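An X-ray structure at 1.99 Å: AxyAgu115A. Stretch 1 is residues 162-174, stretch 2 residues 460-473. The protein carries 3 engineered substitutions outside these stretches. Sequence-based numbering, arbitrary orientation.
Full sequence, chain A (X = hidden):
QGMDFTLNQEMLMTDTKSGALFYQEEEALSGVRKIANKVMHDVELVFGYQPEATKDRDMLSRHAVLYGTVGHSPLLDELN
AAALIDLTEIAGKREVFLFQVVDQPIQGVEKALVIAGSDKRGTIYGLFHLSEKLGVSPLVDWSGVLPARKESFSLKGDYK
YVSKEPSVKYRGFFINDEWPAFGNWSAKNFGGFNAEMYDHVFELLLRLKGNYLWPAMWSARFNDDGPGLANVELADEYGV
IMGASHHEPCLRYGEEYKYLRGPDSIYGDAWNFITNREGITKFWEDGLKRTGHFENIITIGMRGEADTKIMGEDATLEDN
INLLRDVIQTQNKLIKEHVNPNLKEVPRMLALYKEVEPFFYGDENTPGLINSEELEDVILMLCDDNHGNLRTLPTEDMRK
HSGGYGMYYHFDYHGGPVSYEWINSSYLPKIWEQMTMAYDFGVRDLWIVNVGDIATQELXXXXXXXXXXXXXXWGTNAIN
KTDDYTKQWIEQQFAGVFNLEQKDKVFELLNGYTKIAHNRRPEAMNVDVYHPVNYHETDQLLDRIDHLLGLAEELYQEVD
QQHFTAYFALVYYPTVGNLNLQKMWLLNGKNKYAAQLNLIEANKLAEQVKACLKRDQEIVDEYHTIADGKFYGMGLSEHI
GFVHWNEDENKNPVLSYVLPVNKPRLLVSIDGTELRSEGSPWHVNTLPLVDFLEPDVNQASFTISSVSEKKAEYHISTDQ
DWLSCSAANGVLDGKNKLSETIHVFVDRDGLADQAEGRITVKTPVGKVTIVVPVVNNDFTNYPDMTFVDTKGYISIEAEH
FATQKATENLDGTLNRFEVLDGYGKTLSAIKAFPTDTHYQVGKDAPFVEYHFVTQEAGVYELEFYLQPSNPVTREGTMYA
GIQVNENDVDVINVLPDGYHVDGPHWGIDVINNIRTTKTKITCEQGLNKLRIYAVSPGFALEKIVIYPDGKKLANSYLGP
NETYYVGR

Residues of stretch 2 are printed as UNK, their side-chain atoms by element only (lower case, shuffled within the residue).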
# COMPACT_ATOMS: atom_id res chain seq x y z
N VAL A 162 -44.24 47.52 -4.07
CA VAL A 162 -44.40 47.27 -2.63
C VAL A 162 -43.84 45.87 -2.35
O VAL A 162 -44.38 44.88 -2.85
CB VAL A 162 -45.88 47.36 -2.20
CG1 VAL A 162 -46.04 47.05 -0.72
CG2 VAL A 162 -46.50 48.74 -2.55
N SER A 163 -42.75 45.78 -1.58
CA SER A 163 -42.12 44.48 -1.31
C SER A 163 -43.06 43.61 -0.46
O SER A 163 -44.07 44.09 0.07
CB SER A 163 -40.77 44.67 -0.62
OG SER A 163 -40.94 45.24 0.68
N LYS A 164 -42.70 42.35 -0.25
CA LYS A 164 -43.52 41.46 0.59
C LYS A 164 -42.77 41.08 1.87
O LYS A 164 -41.53 41.08 1.87
CB LYS A 164 -43.91 40.20 -0.19
CG LYS A 164 -44.69 40.48 -1.47
CD LYS A 164 -44.87 39.21 -2.29
CE LYS A 164 -45.94 39.39 -3.35
NZ LYS A 164 -47.23 38.76 -2.97
N GLU A 165 -43.48 40.75 2.95
CA GLU A 165 -42.76 40.39 4.17
C GLU A 165 -41.83 39.22 3.88
O GLU A 165 -42.17 38.34 3.07
CB GLU A 165 -43.74 40.02 5.29
CG GLU A 165 -44.33 41.23 6.00
CD GLU A 165 -45.35 40.88 7.11
OE1 GLU A 165 -46.10 39.89 6.97
OE2 GLU A 165 -45.37 41.60 8.12
N PRO A 166 -40.64 39.19 4.46
CA PRO A 166 -39.73 38.06 4.20
C PRO A 166 -40.35 36.72 4.59
O PRO A 166 -41.01 36.60 5.62
CB PRO A 166 -38.51 38.39 5.07
CG PRO A 166 -38.52 39.93 5.16
CD PRO A 166 -39.99 40.28 5.21
N SER A 167 -40.08 35.68 3.78
CA SER A 167 -40.68 34.38 4.05
C SER A 167 -40.16 33.79 5.36
O SER A 167 -40.90 33.09 6.06
CB SER A 167 -40.41 33.40 2.89
OG SER A 167 -40.68 33.97 1.64
N VAL A 168 -38.91 34.09 5.72
CA VAL A 168 -38.35 33.59 6.97
C VAL A 168 -38.07 34.79 7.89
O VAL A 168 -37.46 35.78 7.48
CB VAL A 168 -37.08 32.73 6.75
CG1 VAL A 168 -36.45 32.32 8.13
CG2 VAL A 168 -37.39 31.48 5.84
N LYS A 169 -38.51 34.69 9.15
CA LYS A 169 -38.50 35.87 10.02
C LYS A 169 -37.09 36.36 10.37
O LYS A 169 -36.82 37.57 10.34
CB LYS A 169 -39.28 35.60 11.29
CG LYS A 169 -39.52 36.91 12.08
CD LYS A 169 -40.41 36.67 13.31
CE LYS A 169 -40.78 37.99 13.99
NZ LYS A 169 -41.55 37.79 15.27
N TYR A 170 -36.18 35.44 10.71
CA TYR A 170 -34.78 35.77 11.04
C TYR A 170 -33.84 35.03 10.09
O TYR A 170 -33.93 33.80 9.96
CB TYR A 170 -34.46 35.39 12.47
CG TYR A 170 -35.40 36.05 13.48
CD1 TYR A 170 -35.37 37.43 13.67
CD2 TYR A 170 -36.32 35.29 14.21
CE1 TYR A 170 -36.17 38.03 14.60
CE2 TYR A 170 -37.16 35.92 15.16
CZ TYR A 170 -37.07 37.28 15.33
OH TYR A 170 -37.88 37.95 16.23
N ARG A 171 -32.92 35.77 9.45
CA ARG A 171 -32.19 35.25 8.28
C ARG A 171 -30.76 35.75 8.37
O ARG A 171 -30.54 36.97 8.41
CB ARG A 171 -32.80 35.73 6.94
CG ARG A 171 -34.32 35.57 6.72
CD ARG A 171 -34.83 36.39 5.49
NE ARG A 171 -34.50 37.82 5.58
CZ ARG A 171 -35.10 38.68 6.41
NH1 ARG A 171 -36.10 38.28 7.20
NH2 ARG A 171 -34.71 39.96 6.40
N GLY A 172 -29.77 34.85 8.43
CA GLY A 172 -28.42 35.36 8.46
C GLY A 172 -27.36 34.28 8.47
O GLY A 172 -27.58 33.15 8.02
N PHE A 173 -26.20 34.64 9.02
CA PHE A 173 -25.06 33.75 9.02
C PHE A 173 -24.21 33.92 10.28
O PHE A 173 -24.37 34.85 11.08
CB PHE A 173 -24.23 33.94 7.73
CG PHE A 173 -23.66 35.37 7.55
CD1 PHE A 173 -22.47 35.77 8.22
CD2 PHE A 173 -24.27 36.27 6.70
CE1 PHE A 173 -21.93 37.05 8.03
CE2 PHE A 173 -23.74 37.57 6.49
CZ PHE A 173 -22.57 37.96 7.16
N PHE A 174 -23.28 32.99 10.40
CA PHE A 174 -22.40 32.79 11.56
C PHE A 174 -20.98 32.82 11.01
O PHE A 174 -20.62 31.97 10.17
CB PHE A 174 -22.70 31.41 12.18
CG PHE A 174 -21.77 30.98 13.29
CD1 PHE A 174 -21.11 31.91 14.09
CD2 PHE A 174 -21.61 29.62 13.56
CE1 PHE A 174 -20.27 31.49 15.12
CE2 PHE A 174 -20.79 29.19 14.60
CZ PHE A 174 -20.11 30.14 15.38
N UNK A 460 -23.26 30.72 -2.58
CA UNK A 460 -24.26 29.98 -1.79
C UNK A 460 -24.85 30.81 -0.64
O UNK A 460 -26.02 30.57 -0.28
c UNK A 460 -21.92 30.13 -2.47
c UNK A 460 -22.07 29.14 -1.31
c UNK A 460 -23.49 28.75 -1.29
N UNK A 461 -24.12 31.78 -0.10
CA UNK A 461 -24.71 32.68 0.90
C UNK A 461 -25.78 33.57 0.27
O UNK A 461 -26.84 33.80 0.86
c UNK A 461 -24.14 34.58 2.59
c UNK A 461 -24.90 33.87 3.71
c UNK A 461 -22.99 35.46 3.14
c UNK A 461 -23.61 33.52 1.58
N UNK A 462 -25.50 34.12 -0.91
CA UNK A 462 -26.51 34.92 -1.60
C UNK A 462 -27.77 34.09 -1.84
O UNK A 462 -28.89 34.55 -1.61
o UNK A 462 -24.86 36.37 -2.78
c UNK A 462 -25.93 35.44 -2.94
N UNK A 463 -27.59 32.83 -2.28
CA UNK A 463 -28.72 31.95 -2.56
C UNK A 463 -29.52 31.66 -1.29
O UNK A 463 -30.75 31.70 -1.29
c UNK A 463 -30.57 27.65 -2.96
c UNK A 463 -30.29 30.00 -4.41
c UNK A 463 -29.48 28.51 -2.73
c UNK A 463 -29.34 29.68 -3.47
c UNK A 463 -28.21 30.65 -3.20
c UNK A 463 -31.39 29.18 -4.63
c UNK A 463 -31.52 28.00 -3.92
N UNK A 464 -28.81 31.29 -0.22
CA UNK A 464 -29.44 30.92 1.05
C UNK A 464 -30.30 32.07 1.57
O UNK A 464 -31.48 31.88 1.93
c UNK A 464 -29.66 29.16 5.94
c UNK A 464 -29.51 28.25 4.86
c UNK A 464 -28.96 30.95 4.46
c UNK A 464 -29.06 28.72 3.62
c UNK A 464 -28.83 30.07 3.41
c UNK A 464 -29.40 30.51 5.74
c UNK A 464 -28.33 30.57 2.05
N UNK A 465 -29.77 33.29 1.53
CA UNK A 465 -30.51 34.46 2.00
C UNK A 465 -31.56 34.95 0.99
O UNK A 465 -32.55 35.58 1.40
c UNK A 465 -29.52 35.58 2.36
c UNK A 465 -28.64 35.23 3.59
c UNK A 465 -29.51 34.96 4.83
c UNK A 465 -27.65 36.32 3.91
N UNK A 466 -31.39 34.67 -0.31
CA UNK A 466 -32.45 35.02 -1.26
C UNK A 466 -33.61 34.07 -1.12
O UNK A 466 -34.77 34.47 -1.22
c UNK A 466 -31.92 34.97 -2.70
o UNK A 466 -30.44 36.42 -3.93
c UNK A 466 -31.49 36.34 -3.22
o UNK A 466 -32.19 37.33 -2.92
N UNK A 467 -33.30 32.80 -0.88
CA UNK A 467 -34.31 31.78 -0.58
C UNK A 467 -35.06 32.10 0.70
O UNK A 467 -36.30 32.01 0.74
c UNK A 467 -34.51 29.20 -0.28
c UNK A 467 -35.51 29.13 -1.43
c UNK A 467 -33.65 27.93 -0.18
c UNK A 467 -33.60 30.41 -0.48
N UNK A 468 -34.35 32.50 1.76
CA UNK A 468 -35.00 32.87 3.02
C UNK A 468 -35.89 34.09 2.84
O UNK A 468 -36.98 34.18 3.44
c UNK A 468 -33.97 33.17 4.13
N UNK A 469 -35.45 35.05 2.03
CA UNK A 469 -36.20 36.29 1.89
C UNK A 469 -37.45 36.11 1.04
O UNK A 469 -38.51 36.63 1.40
c UNK A 469 -36.94 40.30 -0.52
c UNK A 469 -37.19 41.16 0.53
c UNK A 469 -35.95 38.70 1.03
c UNK A 469 -36.85 40.82 1.82
c UNK A 469 -35.28 37.36 1.30
c UNK A 469 -36.22 39.59 2.08
o UNK A 469 -37.80 42.36 0.26
c UNK A 469 -36.31 39.06 -0.26
N UNK A 470 -37.37 35.38 -0.08
CA UNK A 470 -38.50 35.25 -1.04
C UNK A 470 -38.64 33.77 -1.41
O UNK A 470 -38.15 33.31 -2.46
o UNK A 470 -39.60 37.17 -4.00
c UNK A 470 -38.30 36.13 -2.28
o UNK A 470 -40.54 35.48 -2.96
c UNK A 470 -39.58 36.26 -3.13
N UNK A 471 -39.30 33.02 -0.54
CA UNK A 471 -39.39 31.59 -0.77
C UNK A 471 -40.33 31.29 -1.94
O UNK A 471 -40.18 30.27 -2.62
c UNK A 471 -38.46 28.88 0.82
c UNK A 471 -40.75 28.61 0.15
c UNK A 471 -38.28 27.50 0.80
c UNK A 471 -40.60 27.23 0.11
c UNK A 471 -39.38 26.68 0.43
c UNK A 471 -39.86 30.91 0.52
c UNK A 471 -39.69 29.44 0.51
N UNK A 472 -41.29 32.16 -2.21
CA UNK A 472 -42.19 31.90 -3.32
C UNK A 472 -41.47 32.00 -4.66
O UNK A 472 -41.79 31.24 -5.59
c UNK A 472 -44.22 32.61 -2.01
o UNK A 472 -44.83 33.58 -1.50
o UNK A 472 -44.26 31.46 -1.51
c UNK A 472 -43.38 32.84 -3.27
N UNK A 473 -40.46 32.87 -4.76
CA UNK A 473 -39.69 32.95 -6.00
C UNK A 473 -38.71 31.78 -6.15
O UNK A 473 -38.52 31.26 -7.27
c UNK A 473 -38.38 34.54 -7.48
c UNK A 473 -38.93 34.27 -6.08
n UNK A 473 -36.75 37.92 -6.61
c UNK A 473 -37.83 36.90 -6.78
c UNK A 473 -37.34 35.65 -7.50
O HOH W 1 -39.70 43.15 2.06
O HOH W 2 -40.10 38.81 0.51
O HOH W 3 -41.53 37.02 0.85
O HOH W 4 -42.09 35.19 -0.83
O HOH W 5 -32.37 37.11 3.51

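Position 460 carries three carbons that close a ring onto its own backbone N, which makes it P460; it lies out of reach of stretch 1. Position 461 has four carbons forked at the second, and one terminal carbon lies 3.9 Å from F173 CD2. The fork identifies L461, whose CA-to-CB bond points toward the strand.

Position 462 holds one carbon and one oxygen, hence S462, and position 463 one carbon and a six-carbon ring without oxygen, hence F463; neither reaches stretch 1. Position 464 repeats the carbon-plus-ring pattern and is F464. Its CB leaves sideways, but the ring swings nearer, bringing CE1 to 3.9 Å from G172 O.

Position 465 again shows four carbons forked at the second: L465. With chi1 m and chi2 t, its end approaches the strand. The methyl meets the strand's backbone: L465 CD2 is 3.6 Å from G172 N and 3.8 Å from R171 C. L465 CD1 sits near the plane of the F173 ring, at its edge, 4.4 Å from F173 CD2.

Position 466 has two carbons, the second bearing two oxygens. A carboxylate this short is D466, and it points away. Position 467, four carbons forked at the second, is L467, also directed away. Position 468 has a single carbon and is A468. This CB packs 3.5 Å from R171 CG and 4.1 Å from V168 CB; the CA atoms of V168 and A468 are 5.2 Å apart.

Position 469 has one carbon, a six-carbon ring and a terminal oxygen: Y469. CA-to-CB points away, yet the ring reaches P166, with Y469 CE1 3.8 Å from P166 CG. Y469 CD1 lies over one face of the R171 guanidinium, 4.3 Å from R171 NE. Water 1 accepts from Y469 OH (2.7 Å) and S163 OG (2.8 Å) and donates to K164 O (2.8 Å).

Position 470 has two carbons, the second with two oxygens: D470. It leaves helical phi/psi (-134/81) and caps the next helix, OD1 accepting from the N of position 473 at 3.2 Å. Position 471, one carbon and an oxygen-free six-carbon ring, is F471; its CB is 3.4 Å from S167 OG, though the ring leads away. Position 472, two carbons with two oxygens on the second, is D472. Position 473, four carbons in a row ending in nitrogen, is K473, out of reach of stretch 1.

The contact has two parts. Strand 170-174 runs nearly antiparallel to helix 460-469 (162°, closest approach 8.4 Å), and the packing there is mainly apolar. At the helix end, S167 N donates to Y469 O (3.0 Å, 162°) and V168 N to A468 O (3.0 Å, 132°), while F471 N donates to S167 OG (2.7 Å, 170°). The loop thus supplies donors to carbonyls of the helix's last turn and an acceptor to the amide beyond it, with 591 Å² buried in all.

Stretch 2, residues 460-473: PLSFFLDLAYDFDK
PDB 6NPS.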